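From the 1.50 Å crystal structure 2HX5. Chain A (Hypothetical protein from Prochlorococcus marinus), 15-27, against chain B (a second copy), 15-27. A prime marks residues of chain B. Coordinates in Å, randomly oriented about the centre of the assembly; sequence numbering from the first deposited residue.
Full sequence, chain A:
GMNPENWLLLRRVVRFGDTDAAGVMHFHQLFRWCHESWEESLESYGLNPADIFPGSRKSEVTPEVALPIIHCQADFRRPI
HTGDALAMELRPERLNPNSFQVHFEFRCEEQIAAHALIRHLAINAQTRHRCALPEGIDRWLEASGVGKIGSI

Chain A 15-27: RFGDTDAAGVMHF
Chain B (15-27) RFGDTDAAGVMHF

The apolar centre is Phe16 against the Ala21′-Ala22′ turn. An exact two-fold axis relates the two stretches, so each contact between unlike residues occurs twice. Phe16 has chi1 t (-175°) and chi2 61°. Its CA-to-CB bond points sideways, but the ring end reaches across. Phe16 CE1 lies 4.0 Å from Ala21′ CB, and Phe16 CZ lies 3.9 Å from Ala22′ CB. Asp20′ CB sits over one face of this ring. The ring rests against the two alanine methyls.

Beside it, Gly17 CA packs over the face of the His26′ ring, 3.7 Å from His26′ NE2, as a CH-pi contact. An ideal CB on Gly17 would stand 2.9 Å from His26′ NE2, a clash. The CA-to-CB bond of His26 (chi1 t, chi2 63°) points toward the partner. His26 ND1 donates to Asp20 OD2 of its own chain at 2.8 Å, which ties the ring to Asp20.

Each backbone forms a 3-10 segment at 16-18, then a type I turn from Asp20 to Gly23, closed by Gly23 N to Asp20 O at 2.9 Å. Gly23 has phi/psi 87/18. Register is self-paired: Asp20 CA to Asp20′ CA is 4.0 Å, and Ala21 CA to Ala21′ CA is 4.2 Å.

The chains meet here through weak CA-H...O contacts: Asp20 CA to Thr19′ O at 3.4 Å, and Ala21 CA to Asp20′ O at 3.3 Å. The cross-chain hydrogen bond runs from Ala21 N to Thr19′ OG1, 3.2 Å. Thr19 (chi1 p) gives its own OG1 proton to Phe16 O at 2.6 Å, leaving the oxygen free to accept.

Thr19 O and Thr19′ O, both acceptors, approach to 3.1 Å without bonding. Water 1 lies 2.9 Å from both Gly17 O and Thr19′ O and can donate to either; water 2 does the same for Gly17′ O and Thr19 O.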

# COMPACT_ATOMS: atom_id res chain seq x y z
N ARG A 15 1.87 11.80 4.60
CA ARG A 15 0.80 12.16 3.70
C ARG A 15 -0.52 11.50 4.13
O ARG A 15 -0.52 10.57 4.97
CB ARG A 15 1.18 11.77 2.28
CG ARG A 15 2.42 12.51 1.76
CD ARG A 15 2.26 13.99 1.73
NE ARG A 15 3.45 14.72 1.18
CZ ARG A 15 3.68 16.01 1.39
NH1 ARG A 15 2.85 16.80 2.03
NH2 ARG A 15 4.76 16.55 0.87
N PHE A 16 -1.61 12.05 3.62
CA PHE A 16 -2.95 11.73 4.09
C PHE A 16 -3.22 10.21 3.97
O PHE A 16 -3.78 9.57 4.88
CB PHE A 16 -3.97 12.52 3.32
CG PHE A 16 -5.33 12.35 3.79
CD1 PHE A 16 -5.66 12.73 5.09
CD2 PHE A 16 -6.29 11.89 2.97
CE1 PHE A 16 -6.95 12.59 5.53
CE2 PHE A 16 -7.62 11.79 3.43
CZ PHE A 16 -7.90 12.13 4.67
N GLY A 17 -2.85 9.59 2.84
CA GLY A 17 -3.05 8.16 2.60
C GLY A 17 -2.25 7.25 3.50
O GLY A 17 -2.51 6.03 3.51
N ASP A 18 -1.27 7.81 4.23
CA ASP A 18 -0.48 7.04 5.18
C ASP A 18 -1.20 6.86 6.51
O ASP A 18 -0.66 6.12 7.39
CB ASP A 18 0.83 7.74 5.47
CG ASP A 18 1.69 7.95 4.23
OD1 ASP A 18 1.48 7.20 3.22
OD2 ASP A 18 2.50 8.94 4.23
N THR A 19 -2.34 7.51 6.72
CA THR A 19 -3.08 7.53 7.98
C THR A 19 -4.26 6.61 7.91
O THR A 19 -4.67 6.18 6.82
CB THR A 19 -3.60 8.94 8.32
OG1 THR A 19 -4.63 9.31 7.36
CG2 THR A 19 -2.47 9.89 8.45
N ASP A 20 -4.77 6.18 9.07
CA ASP A 20 -5.98 5.39 9.12
C ASP A 20 -7.07 6.15 9.87
O ASP A 20 -6.88 7.30 10.25
CB ASP A 20 -5.72 3.99 9.72
CG ASP A 20 -5.16 4.05 11.12
OD1 ASP A 20 -5.51 4.96 11.90
OD2 ASP A 20 -4.34 3.16 11.43
N ALA A 21 -8.23 5.52 10.05
CA ALA A 21 -9.37 6.20 10.64
C ALA A 21 -9.15 6.46 12.11
O ALA A 21 -9.96 7.15 12.65
CB ALA A 21 -10.64 5.38 10.44
N ALA A 22 -8.06 5.97 12.72
CA ALA A 22 -7.70 6.37 14.11
C ALA A 22 -7.10 7.79 14.12
O ALA A 22 -6.97 8.38 15.18
CB ALA A 22 -6.75 5.37 14.77
N GLY A 23 -6.83 8.36 12.95
CA GLY A 23 -6.35 9.74 12.80
C GLY A 23 -4.84 9.87 12.88
O GLY A 23 -4.34 10.98 13.10
N VAL A 24 -4.09 8.77 12.71
CA VAL A 24 -2.65 8.71 12.85
C VAL A 24 -2.07 7.71 11.82
O VAL A 24 -2.82 6.97 11.19
CB VAL A 24 -2.21 8.25 14.24
CG1 VAL A 24 -2.53 9.33 15.30
CG2 VAL A 24 -2.83 6.93 14.56
N MSE A 25 -0.75 7.70 11.65
CA MSE A 25 -0.08 6.83 10.69
C MSE A 25 -0.49 5.38 10.92
O MSE A 25 -0.50 4.94 12.08
CB MSE A 25 1.42 6.96 10.83
CG MSE A 25 2.22 6.13 9.87
SE MSE A 25 4.05 5.83 10.53
CE MSE A 25 3.67 4.69 12.07
N HIS A 26 -0.82 4.65 9.86
CA HIS A 26 -1.04 3.25 9.99
C HIS A 26 0.30 2.53 10.11
O HIS A 26 1.26 2.78 9.39
CB HIS A 26 -1.81 2.74 8.81
CG HIS A 26 -2.33 1.37 9.01
ND1 HIS A 26 -3.24 1.04 9.98
CD2 HIS A 26 -2.00 0.21 8.40
CE1 HIS A 26 -3.46 -0.27 9.95
NE2 HIS A 26 -2.72 -0.80 9.01
N PHE A 27 0.41 1.62 11.09
CA PHE A 27 1.70 1.17 11.59
C PHE A 27 2.68 0.69 10.54
O PHE A 27 3.85 1.05 10.58
CB PHE A 27 1.55 0.09 12.72
CG PHE A 27 1.18 -1.28 12.24
CD1 PHE A 27 -0.01 -1.57 11.59
CD2 PHE A 27 2.10 -2.29 12.36
CE1 PHE A 27 -0.27 -2.83 11.12
CE2 PHE A 27 1.83 -3.55 11.90
CZ PHE A 27 0.66 -3.83 11.28
N ARG B 15 -11.05 -3.51 5.42
CA ARG B 15 -10.26 -3.62 6.63
C ARG B 15 -9.73 -2.25 7.07
O ARG B 15 -9.78 -1.27 6.28
CB ARG B 15 -9.12 -4.60 6.39
CG ARG B 15 -9.60 -6.03 6.08
CD ARG B 15 -10.41 -6.63 7.18
NE ARG B 15 -10.85 -8.03 6.90
CZ ARG B 15 -11.85 -8.63 7.54
NH1 ARG B 15 -12.52 -8.07 8.53
NH2 ARG B 15 -12.16 -9.86 7.22
N PHE B 16 -9.32 -2.18 8.32
CA PHE B 16 -9.02 -0.92 8.98
C PHE B 16 -7.93 -0.14 8.21
O PHE B 16 -8.02 1.09 8.01
CB PHE B 16 -8.59 -1.18 10.40
CG PHE B 16 -8.38 0.03 11.19
CD1 PHE B 16 -9.44 0.90 11.41
CD2 PHE B 16 -7.19 0.28 11.75
CE1 PHE B 16 -9.24 2.03 12.16
CE2 PHE B 16 -7.01 1.43 12.55
CZ PHE B 16 -8.02 2.25 12.72
N GLY B 17 -6.87 -0.81 7.77
CA GLY B 17 -5.76 -0.20 7.03
C GLY B 17 -6.14 0.33 5.66
O GLY B 17 -5.33 1.05 5.05
N ASP B 18 -7.33 -0.04 5.17
CA ASP B 18 -7.82 0.46 3.90
C ASP B 18 -8.44 1.85 4.03
O ASP B 18 -8.82 2.44 2.97
CB ASP B 18 -8.89 -0.46 3.34
CG ASP B 18 -8.41 -1.88 3.12
OD1 ASP B 18 -7.16 -2.08 2.98
OD2 ASP B 18 -9.27 -2.82 3.17
N THR B 19 -8.60 2.37 5.23
CA THR B 19 -9.29 3.63 5.52
C THR B 19 -8.28 4.72 5.79
O THR B 19 -7.10 4.45 6.03
CB THR B 19 -10.20 3.52 6.76
OG1 THR B 19 -9.38 3.34 7.94
CG2 THR B 19 -11.24 2.50 6.53
N ASP B 20 -8.70 5.98 5.64
CA ASP B 20 -7.85 7.10 6.00
C ASP B 20 -8.49 7.90 7.13
O ASP B 20 -9.51 7.51 7.66
CB ASP B 20 -7.53 7.99 4.76
CG ASP B 20 -8.77 8.54 4.11
OD1 ASP B 20 -9.77 8.84 4.79
OD2 ASP B 20 -8.74 8.66 2.86
N ALA B 21 -7.85 9.00 7.52
CA ALA B 21 -8.30 9.76 8.67
C ALA B 21 -9.60 10.47 8.37
O ALA B 21 -10.14 11.00 9.31
CB ALA B 21 -7.24 10.77 9.10
N ALA B 22 -10.12 10.44 7.14
CA ALA B 22 -11.49 10.96 6.85
C ALA B 22 -12.55 9.96 7.35
O ALA B 22 -13.71 10.30 7.42
CB ALA B 22 -11.69 11.28 5.36
N GLY B 23 -12.13 8.77 7.77
CA GLY B 23 -13.01 7.75 8.35
C GLY B 23 -13.66 6.83 7.32
O GLY B 23 -14.65 6.17 7.64
N VAL B 24 -13.12 6.77 6.10
CA VAL B 24 -13.67 6.03 4.98
C VAL B 24 -12.52 5.46 4.12
O VAL B 24 -11.37 5.84 4.31
CB VAL B 24 -14.55 6.89 4.07
CG1 VAL B 24 -15.86 7.28 4.80
CG2 VAL B 24 -13.78 8.07 3.59
N MSE B 25 -12.82 4.57 3.19
CA MSE B 25 -11.83 3.93 2.33
C MSE B 25 -11.00 4.99 1.63
O MSE B 25 -11.57 5.96 1.10
CB MSE B 25 -12.52 3.06 1.30
CG MSE B 25 -11.59 2.33 0.37
SE MSE B 25 -12.50 1.80 -1.30
CE MSE B 25 -12.81 3.57 -2.08
N HIS B 26 -9.68 4.83 1.61
CA HIS B 26 -8.85 5.69 0.82
C HIS B 26 -8.96 5.29 -0.65
O HIS B 26 -8.91 4.13 -1.03
CB HIS B 26 -7.44 5.61 1.29
CG HIS B 26 -6.58 6.68 0.72
ND1 HIS B 26 -6.79 8.01 0.97
CD2 HIS B 26 -5.55 6.62 -0.15
CE1 HIS B 26 -5.90 8.72 0.28
NE2 HIS B 26 -5.15 7.91 -0.41
N PHE B 27 -9.16 6.28 -1.52
CA PHE B 27 -9.69 6.04 -2.87
C PHE B 27 -8.97 4.99 -3.67
O PHE B 27 -9.60 4.15 -4.29
CB PHE B 27 -9.81 7.37 -3.70
CG PHE B 27 -8.51 7.90 -4.23
CD1 PHE B 27 -7.47 8.33 -3.42
CD2 PHE B 27 -8.30 7.89 -5.58
CE1 PHE B 27 -6.28 8.75 -3.96
CE2 PHE B 27 -7.12 8.33 -6.11
CZ PHE B 27 -6.11 8.75 -5.32
O HOH W 1 -5.28 5.49 3.98
O HOH W 2 -4.41 3.26 6.61